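Local coordinates for superoxide dismutase [Cu-Zn] (Bacteroidetes bacterium GWA2_30_7, PDB 7B4P), which probably catalyses the dismutation of superoxide to oxygen and hydrogen peroxide, using a copper ion beside a zinc ion, at residues Ala38-Leu43 with Gly91-Asp96; His51-Gly56 with Thr64-His69; Val125-Asp130 with Ala142-Gly147. All coordinates share one frame; numbering follows the deposited sequence.

Contact 1 (Ala38-Leu43 with Gly91-Asp96); sequences ADLNGL and GNITAD
Ile93 lays CD1 against Ala38 and Leu40 of strand 33-41 and turns CG2 toward Leu43, and everything that meets here is hydrocarbon. CG1 stands anti to the backbone N (chi1 -168°), and the extended chain beyond it delivers the methyl Ile93 CD1 to two partners at once: Ala38 CB at 3.7 Å and Leu40 CD1, also at 3.7 Å. Ile93 CG2, the other branch, lies 4.1 Å from the same Leu40 CD1. Leu40 and Ile93 thus meet at an angle, branch against branch, and a single leucine methyl is touched by both arms of the isoleucine. Alanine suits position 38 because its lone methyl leaves room for the end of Ile93.

A second group of apolar contacts lies where the chain turns out of the strand. Leu43 CB rests against Ala95 CB at 3.6 Å, a close approach of side-chain stems that a small residue at position 95 permits. Further along, Leu43 CD1 reaches Ile93 CG2 at 4.3 Å, so the leucine spans both inward residues of the strand 89-95. Gly42, with its positive phi, lets the chain bend so that Leu43 can turn back inward after Leu40.

Every one of these contacts runs from side chain to side chain. The CA atoms of Ala38 and Ile93 are 8.3 Å apart, and those of Leu43 and Ala95 come to 6.1 Å. Phe50, Leu103 and Ala101 pack around Ile93, while Val125 touches Leu40 and Leu43. On the outer side, Asp39 OD1 is hydrogen-bonded to His102.

The contact is part of the hydrophobic interior of the Greek-key beta barrel of copper/zinc superoxide dismutases, where strands that are not neighbours in the sheet face each other.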
loop_
_atom_site.group_PDB
_atom_site.type_symbol
_atom_site.label_atom_id
_atom_site.label_comp_id
_atom_site.label_asym_id
_atom_site.label_seq_id
_atom_site.Cartn_x
_atom_site.Cartn_y
_atom_site.Cartn_z
ATOM N N ALA A 38 12.460 -9.548 3.969
ATOM C CA ALA A 38 11.181 -9.644 4.711
ATOM C C ALA A 38 11.458 -9.974 6.180
ATOM O O ALA A 38 12.248 -10.901 6.436
ATOM C CB ALA A 38 10.295 -10.688 4.076
ATOM N N ASP A 39 10.821 -9.237 7.095
ATOM C CA ASP A 39 10.904 -9.434 8.567
ATOM C C ASP A 39 9.484 -9.399 9.137
ATOM O O ASP A 39 8.902 -8.301 9.190
ATOM C CB ASP A 39 11.810 -8.382 9.211
ATOM C CG ASP A 39 13.280 -8.548 8.861
ATOM O OD1 ASP A 39 13.849 -9.601 9.211
ATOM O OD2 ASP A 39 13.842 -7.628 8.235
ATOM N N LEU A 40 8.952 -10.562 9.527
ATOM C CA LEU A 40 7.560 -10.732 10.026
ATOM C C LEU A 40 7.573 -11.207 11.482
ATOM O O LEU A 40 8.600 -11.766 11.923
ATOM C CB LEU A 40 6.824 -11.748 9.146
ATOM C CG LEU A 40 6.856 -11.499 7.640
ATOM C CD1 LEU A 40 5.949 -12.480 6.912
ATOM C CD2 LEU A 40 6.465 -10.064 7.314
ATOM N N ASN A 41 6.457 -10.992 12.185
ATOM C CA ASN A 41 6.191 -11.475 13.567
ATOM C C ASN A 41 4.749 -11.985 13.647
ATOM O O ASN A 41 3.948 -11.622 12.768
ATOM C CB ASN A 41 6.423 -10.372 14.600
ATOM C CG ASN A 41 7.865 -9.916 14.634
ATOM O OD1 ASN A 41 8.744 -10.654 15.082
ATOM N ND2 ASN A 41 8.119 -8.709 14.154
ATOM N N GLY A 42 4.444 -12.803 14.658
ATOM C CA GLY A 42 3.084 -13.302 14.941
ATOM C C GLY A 42 2.657 -14.414 13.995
ATOM O O GLY A 42 1.443 -14.689 13.938
ATOM N N LEU A 43 3.604 -15.027 13.276
ATOM C CA LEU A 43 3.365 -16.224 12.424
ATOM C C LEU A 43 3.490 -17.473 13.297
ATOM O O LEU A 43 4.342 -17.467 14.209
ATOM C CB LEU A 43 4.386 -16.272 11.281
ATOM C CG LEU A 43 4.026 -15.476 10.030
ATOM C CD1 LEU A 43 5.188 -15.467 9.051
ATOM C CD2 LEU A 43 2.776 -16.037 9.367
ATOM N N GLY A 91 7.623 -17.859 -3.285
ATOM C CA GLY A 91 7.774 -19.135 -2.560
ATOM C C GLY A 91 7.183 -19.070 -1.162
ATOM O O GLY A 91 6.031 -18.615 -1.024
ATOM N N ASN A 92 7.950 -19.512 -0.161
ATOM C CA ASN A 92 7.532 -19.571 1.264
ATOM C C ASN A 92 8.428 -18.659 2.105
ATOM O O ASN A 92 9.581 -18.408 1.695
ATOM C CB ASN A 92 7.588 -20.998 1.815
ATOM C CG ASN A 92 6.426 -21.853 1.363
ATOM O OD1 ASN A 92 5.269 -21.504 1.587
ATOM N ND2 ASN A 92 6.721 -22.982 0.740
ATOM N N ILE A 93 7.896 -18.186 3.234
ATOM C CA ILE A 93 8.668 -17.545 4.339
ATOM C C ILE A 93 8.523 -18.449 5.569
ATOM O O ILE A 93 7.414 -18.977 5.785
ATOM C CB ILE A 93 8.208 -16.093 4.593
ATOM C CG1 ILE A 93 9.183 -15.355 5.513
ATOM C CG2 ILE A 93 6.779 -16.034 5.123
ATOM C CD1 ILE A 93 9.048 -13.851 5.476
ATOM N N THR A 94 9.614 -18.652 6.311
ATOM C CA THR A 94 9.701 -19.615 7.439
ATOM C C THR A 94 9.769 -18.847 8.761
ATOM O O THR A 94 10.678 -18.007 8.911
ATOM C CB THR A 94 10.899 -20.554 7.263
ATOM O OG1 THR A 94 10.804 -21.126 5.957
ATOM C CG2 THR A 94 10.952 -21.653 8.301
ATOM N N ALA A 95 8.834 -19.134 9.672
ATOM C CA ALA A 95 8.772 -18.576 11.041
ATOM C C ALA A 95 9.423 -19.564 12.013
ATOM O O ALA A 95 9.166 -20.776 11.884
ATOM C CB ALA A 95 7.342 -18.286 11.423
ATOM N N ASP A 96 10.237 -19.056 12.942
ATOM C CA ASP A 96 10.934 -19.856 13.982
ATOM C C ASP A 96 9.946 -20.151 15.120
ATOM O O ASP A 96 8.762 -19.775 14.996
ATOM C CB ASP A 96 12.211 -19.150 14.452
ATOM C CG ASP A 96 11.996 -17.785 15.084
ATOM O OD1 ASP A 96 10.885 -17.540 15.594
ATOM O OD2 ASP A 96 12.945 -16.972 15.056
#

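Contact 2 (His51-Gly56 with Thr64-His69); sequences HIHECG and TSAGGH. With CU (copper (II) ion), chain E; ZN (zinc ion), chain F.
His53 ND1 gives its hydrogen to Gly67 O at 2.8 Å, nearly straight (174°) and in the ring plane. With ND1 thus occupied, His53 NE2 binds copper at 2.1 Å. Copper also takes His51 ND1, and the far nitrogen of that ring, NE2, is hydrogen-bonded to Asp130 OD2.

Backbone groups are paired too. Gly68 O accepts Glu54 N at 2.9 Å, and Gly68 N returns a bond to Glu54 OE2 at 3.1 Å, on the anti side of the carboxylate; Ala66 O takes Cys55 N. The positive phi of Gly67 favours glycine. With Glu54 replaced by alanine, Gly68 N would probably be left without this carboxylate acceptor and the turn freer to shift.

His69 ND1 binds zinc at 2.0 Å, with His77, His86 and Asp89 completing the site. Its CE1 lies over the His51 face, and its edge is turned to the His53 face in an offset edge-to-face pair. His69 NE2 stops 2.9 Å from copper, longer than a bond, although its position between the two metals is consistent with the bridging histidine of this family. Gly67 O on His53 and Asp130 on His51 probably fix the rotation of these two copper-binding rings.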
loop_
_atom_site.group_PDB
_atom_site.type_symbol
_atom_site.label_atom_id
_atom_site.label_comp_id
_atom_site.label_asym_id
_atom_site.label_seq_id
_atom_site.Cartn_x
_atom_site.Cartn_y
_atom_site.Cartn_z
ATOM N N HIS A 51 3.389 -14.490 -1.397
ATOM C CA HIS A 51 3.068 -14.163 -2.813
ATOM C C HIS A 51 2.733 -12.677 -2.978
ATOM O O HIS A 51 2.290 -12.050 -1.995
ATOM C CB HIS A 51 1.889 -15.009 -3.314
ATOM C CG HIS A 51 2.007 -16.470 -3.040
ATOM N ND1 HIS A 51 1.049 -17.164 -2.328
ATOM C CD2 HIS A 51 2.951 -17.370 -3.383
ATOM C CE1 HIS A 51 1.400 -18.430 -2.241
ATOM N NE2 HIS A 51 2.563 -18.582 -2.880
ATOM N N ILE A 52 2.927 -12.158 -4.195
ATOM C CA ILE A 52 2.356 -10.864 -4.675
ATOM C C ILE A 52 1.039 -11.181 -5.396
ATOM O O ILE A 52 1.065 -12.006 -6.328
ATOM C CB ILE A 52 3.354 -10.118 -5.586
ATOM C CG1 ILE A 52 4.649 -9.767 -4.848
ATOM C CG2 ILE A 52 2.705 -8.888 -6.204
ATOM C CD1 ILE A 52 5.794 -9.379 -5.757
ATOM N N HIS A 53 -0.066 -10.564 -4.968
ATOM C CA HIS A 53 -1.430 -10.765 -5.528
ATOM C C HIS A 53 -1.801 -9.567 -6.413
ATOM O O HIS A 53 -1.255 -8.476 -6.182
ATOM C CB HIS A 53 -2.433 -11.026 -4.395
ATOM C CG HIS A 53 -2.302 -12.379 -3.781
ATOM N ND1 HIS A 53 -3.360 -13.264 -3.712
ATOM C CD2 HIS A 53 -1.244 -13.007 -3.222
ATOM C CE1 HIS A 53 -2.963 -14.374 -3.128
ATOM N NE2 HIS A 53 -1.668 -14.244 -2.818
ATOM N N GLU A 54 -2.691 -9.777 -7.388
ATOM C CA GLU A 54 -2.929 -8.846 -8.529
ATOM C C GLU A 54 -3.542 -7.526 -8.039
ATOM O O GLU A 54 -3.130 -6.472 -8.561
ATOM C CB GLU A 54 -3.794 -9.508 -9.609
ATOM C CG GLU A 54 -5.218 -9.818 -9.175
ATOM C CD GLU A 54 -5.966 -10.741 -10.120
ATOM O OE1 GLU A 54 -5.795 -10.583 -11.346
ATOM O OE2 GLU A 54 -6.715 -11.615 -9.630
ATOM N N CYS A 55 -4.484 -7.570 -7.091
ATOM C CA CYS A 55 -5.195 -6.373 -6.559
ATOM C C CYS A 55 -4.526 -5.902 -5.260
ATOM O O CYS A 55 -4.274 -6.750 -4.380
ATOM C CB CYS A 55 -6.679 -6.654 -6.341
ATOM S SG CYS A 55 -7.642 -6.678 -7.878
ATOM N N GLY A 56 -4.245 -4.598 -5.161
ATOM C CA GLY A 56 -3.680 -3.940 -3.966
ATOM C C GLY A 56 -4.774 -3.478 -3.018
ATOM O O GLY A 56 -4.814 -2.271 -2.694
ATOM N N THR A 64 -9.386 -11.544 1.031
ATOM C CA THR A 64 -9.922 -12.057 -0.259
ATOM C C THR A 64 -9.870 -10.956 -1.327
ATOM O O THR A 64 -9.807 -11.302 -2.523
ATOM C CB THR A 64 -11.356 -12.579 -0.093
ATOM O OG1 THR A 64 -12.117 -11.562 0.561
ATOM C CG2 THR A 64 -11.424 -13.868 0.694
ATOM N N SER A 65 -9.898 -9.688 -0.905
ATOM C CA SER A 65 -9.929 -8.484 -1.777
ATOM C C SER A 65 -8.610 -8.327 -2.550
ATOM O O SER A 65 -8.604 -7.584 -3.550
ATOM C CB SER A 65 -10.249 -7.251 -0.965
ATOM O OG SER A 65 -9.403 -7.149 0.172
ATOM N N ALA A 66 -7.537 -8.992 -2.108
ATOM C CA ALA A 66 -6.217 -9.014 -2.783
ATOM C C ALA A 66 -6.316 -9.765 -4.116
ATOM O O ALA A 66 -5.460 -9.531 -4.992
ATOM C CB ALA A 66 -5.179 -9.640 -1.883
ATOM N N GLY A 67 -7.316 -10.639 -4.257
ATOM C CA GLY A 67 -7.558 -11.431 -5.477
ATOM C C GLY A 67 -6.528 -12.534 -5.637
ATOM O O GLY A 67 -5.944 -12.950 -4.617
ATOM N N GLY A 68 -6.311 -12.987 -6.874
ATOM C CA GLY A 68 -5.395 -14.095 -7.205
ATOM C C GLY A 68 -3.945 -13.645 -7.236
ATOM O O GLY A 68 -3.683 -12.443 -7.031
ATOM N N HIS A 69 -3.036 -14.591 -7.488
ATOM C CA HIS A 69 -1.573 -14.365 -7.627
ATOM C C HIS A 69 -1.329 -13.457 -8.836
ATOM O O HIS A 69 -1.931 -13.719 -9.892
ATOM C CB HIS A 69 -0.837 -15.707 -7.755
ATOM C CG HIS A 69 -0.899 -16.554 -6.529
ATOM N ND1 HIS A 69 -0.011 -17.586 -6.302
ATOM C CD2 HIS A 69 -1.720 -16.517 -5.455
ATOM C CE1 HIS A 69 -0.292 -18.159 -5.147
ATOM N NE2 HIS A 69 -1.336 -17.520 -4.607
HETATM CU CU CU E . -0.780 -15.997 -2.195
HETATM ZN ZN ZN F . 1.234 -18.215 -7.780
#

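Contact 3 (Val125-Asp130 with Ala142-Gly147); sequences VHKNED and ARVACG. With CU (copper (II) ion), chain E.
Val125 O is gripped by two successive backbone amides of the opposite strand: Val144 N at 2.8 Å, and Ala145 N in a weak bond, 3.4 Å from the same Val125 O. This is a classic beta bulge, in which Val144 and Ala145 together face Val125 and the register slips by one residue. Val125 N returns a bond to Ala145 O at 3.1 Å, and beyond the bulge Lys127 N donates to Ala142 O at 2.8 Å, keeping the pair together as the strand 122-126 ends.

Val125 and Ala145 share one face of the sheet, CB beside CB; Val144, in the bulge, touches Val125 and Lys127. Val144 CG2, lying between its own backbone N and carbonyl carbon (chi1 -54° for CG1), approaches Val125 CG1 at 3.9 Å, while Val144 CG1 sits against Lys127 CA at 3.5 Å. The lysine contributes its stem here and sends its extended chain away.

His126 and Arg143 form the non-hydrogen-bonded pair, their side chains running alongside each other in the same direction, with ring and guanidinium planes 80° apart. The aliphatic Arg143 CG lies 4.0 Å from His126 CE1. His126 ND1 is hydrogen-bonded to Gly141 O, leaving NE2 to bind copper at 2.1 Å; Arg143 NH1 is held by Gly63 O, and its place beside the metal is consistent with the active-site arginine of this family.

Within the sheet, strand 122-126 lies between strands 46-53 and 143-151. Val125 packs on Phe50 and His48 of strand 46-53, while a disulfide ties Cys146 of strand 143-151 to Cys58 in the loop after strand 46-53.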
loop_
_atom_site.group_PDB
_atom_site.type_symbol
_atom_site.label_atom_id
_atom_site.label_comp_id
_atom_site.label_asym_id
_atom_site.label_seq_id
_atom_site.Cartn_x
_atom_site.Cartn_y
_atom_site.Cartn_z
ATOM N N VAL A 125 0.514 -13.208 3.015
ATOM C CA VAL A 125 1.093 -14.352 3.777
ATOM C C VAL A 125 -0.051 -15.326 4.071
ATOM O O VAL A 125 -1.119 -14.865 4.526
ATOM C CB VAL A 125 1.798 -13.882 5.063
ATOM C CG1 VAL A 125 2.543 -15.023 5.736
ATOM C CG2 VAL A 125 2.740 -12.719 4.792
ATOM N N HIS A 126 0.163 -16.616 3.793
ATOM C CA HIS A 126 -0.855 -17.692 3.928
ATOM C C HIS A 126 -0.655 -18.434 5.253
ATOM O O HIS A 126 0.444 -18.331 5.830
ATOM C CB HIS A 126 -0.798 -18.633 2.718
ATOM C CG HIS A 126 -1.222 -17.988 1.443
ATOM N ND1 HIS A 126 -2.526 -18.036 0.990
ATOM C CD2 HIS A 126 -0.528 -17.276 0.529
ATOM C CE1 HIS A 126 -2.616 -17.384 -0.151
ATOM N NE2 HIS A 126 -1.403 -16.910 -0.458
ATOM N N LYS A 127 -1.687 -19.148 5.706
ATOM C CA LYS A 127 -1.685 -19.932 6.969
ATOM C C LYS A 127 -0.774 -21.155 6.811
ATOM O O LYS A 127 0.013 -21.425 7.736
ATOM C CB LYS A 127 -3.110 -20.363 7.326
ATOM C CG LYS A 127 -3.252 -21.128 8.634
ATOM C CD LYS A 127 -4.691 -21.403 9.007
ATOM C CE LYS A 127 -4.863 -21.779 10.463
ATOM N NZ LYS A 127 -6.293 -21.821 10.846
ATOM N N ASN A 128 -0.891 -21.862 5.683
ATOM C CA ASN A 128 -0.184 -23.143 5.419
ATOM C C ASN A 128 0.964 -22.910 4.432
ATOM O O ASN A 128 1.076 -21.795 3.887
ATOM C CB ASN A 128 -1.137 -24.218 4.892
ATOM C CG ASN A 128 -2.341 -24.424 5.784
ATOM O OD1 ASN A 128 -2.228 -24.384 7.008
ATOM N ND2 ASN A 128 -3.497 -24.652 5.182
ATOM N N GLU A 129 1.779 -23.947 4.229
ATOM C CA GLU A 129 2.941 -23.963 3.302
ATOM C C GLU A 129 2.436 -23.953 1.855
ATOM O O GLU A 129 1.415 -24.616 1.577
ATOM C CB GLU A 129 3.794 -25.202 3.582
ATOM C CG GLU A 129 5.044 -25.308 2.727
ATOM C CD GLU A 129 5.882 -26.546 2.994
ATOM O OE1 GLU A 129 5.551 -27.293 3.938
ATOM O OE2 GLU A 129 6.865 -26.764 2.259
ATOM N N ASP A 130 3.126 -23.213 0.982
ATOM C CA ASP A 130 2.998 -23.295 -0.497
ATOM C C ASP A 130 3.868 -24.464 -0.978
ATOM O O ASP A 130 5.105 -24.348 -0.893
ATOM C CB ASP A 130 3.385 -21.962 -1.144
ATOM C CG ASP A 130 3.445 -21.981 -2.662
ATOM O OD1 ASP A 130 3.092 -23.017 -3.254
ATOM O OD2 ASP A 130 3.858 -20.957 -3.239
ATOM N N ALA A 142 -5.753 -20.335 3.716
ATOM C CA ALA A 142 -6.277 -19.037 4.204
ATOM C C ALA A 142 -5.158 -17.991 4.253
ATOM O O ALA A 142 -3.979 -18.373 4.391
ATOM C CB ALA A 142 -6.911 -19.219 5.562
ATOM N N ARG A 143 -5.536 -16.715 4.158
ATOM C CA ARG A 143 -4.620 -15.545 4.177
ATOM C C ARG A 143 -4.590 -14.971 5.598
ATOM O O ARG A 143 -5.670 -14.671 6.130
ATOM C CB ARG A 143 -5.078 -14.520 3.135
ATOM C CG ARG A 143 -5.294 -15.125 1.755
ATOM C CD ARG A 143 -5.905 -14.183 0.740
ATOM N NE ARG A 143 -6.102 -14.867 -0.532
ATOM C CZ ARG A 143 -6.468 -14.282 -1.668
ATOM N NH1 ARG A 143 -6.688 -12.978 -1.712
ATOM N NH2 ARG A 143 -6.612 -15.010 -2.762
ATOM N N VAL A 144 -3.395 -14.839 6.183
ATOM C CA VAL A 144 -3.199 -14.423 7.605
ATOM C C VAL A 144 -2.776 -12.949 7.664
ATOM O O VAL A 144 -3.000 -12.327 8.720
ATOM C CB VAL A 144 -2.192 -15.337 8.329
ATOM C CG1 VAL A 144 -2.589 -16.802 8.215
ATOM C CG2 VAL A 144 -0.764 -15.136 7.845
ATOM N N ALA A 145 -2.190 -12.405 6.594
ATOM C CA ALA A 145 -1.747 -10.993 6.524
ATOM C C ALA A 145 -1.825 -10.473 5.084
ATOM O O ALA A 145 -1.649 -11.276 4.151
ATOM C CB ALA A 145 -0.350 -10.861 7.079
ATOM N N CYS A 146 -2.073 -9.169 4.937
ATOM C CA CYS A 146 -2.168 -8.427 3.651
ATOM C C CYS A 146 -1.396 -7.108 3.770
ATOM O O CYS A 146 -1.332 -6.560 4.883
ATOM C CB CYS A 146 -3.624 -8.145 3.290
ATOM S SG CYS A 146 -3.862 -7.575 1.586
ATOM N N GLY A 147 -0.844 -6.622 2.658
ATOM C CA GLY A 147 -0.166 -5.315 2.563
ATOM C C GLY A 147 -0.033 -4.883 1.113
ATOM O O GLY A 147 0.031 -5.771 0.244
HETATM CU CU CU E . -0.780 -15.997 -2.195
#

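From the N terminus, the chain leaves strand 33-41 at the start of contact 1, whose loop closes only when strand 89-95 arrives. Nested inside that loop is contact 2, a short return of the chain after strand 46-53, followed by the residues that complete the zinc site. Contact 3 comes later, in series with both, and closes the loop between strands 122-126 and 143-151. Copper joins contacts 2 and 3, taking two histidines from contact 2 and one from contact 3. Segment 125-130 also reaches contact 1: Asn92 ND2 makes a probable hydrogen bond to Asp130 O at 2.7 Å. The same segment joins barrel interior to copper site: Val125 packs on Leu40 and Leu43, Asp130 bonds to His51.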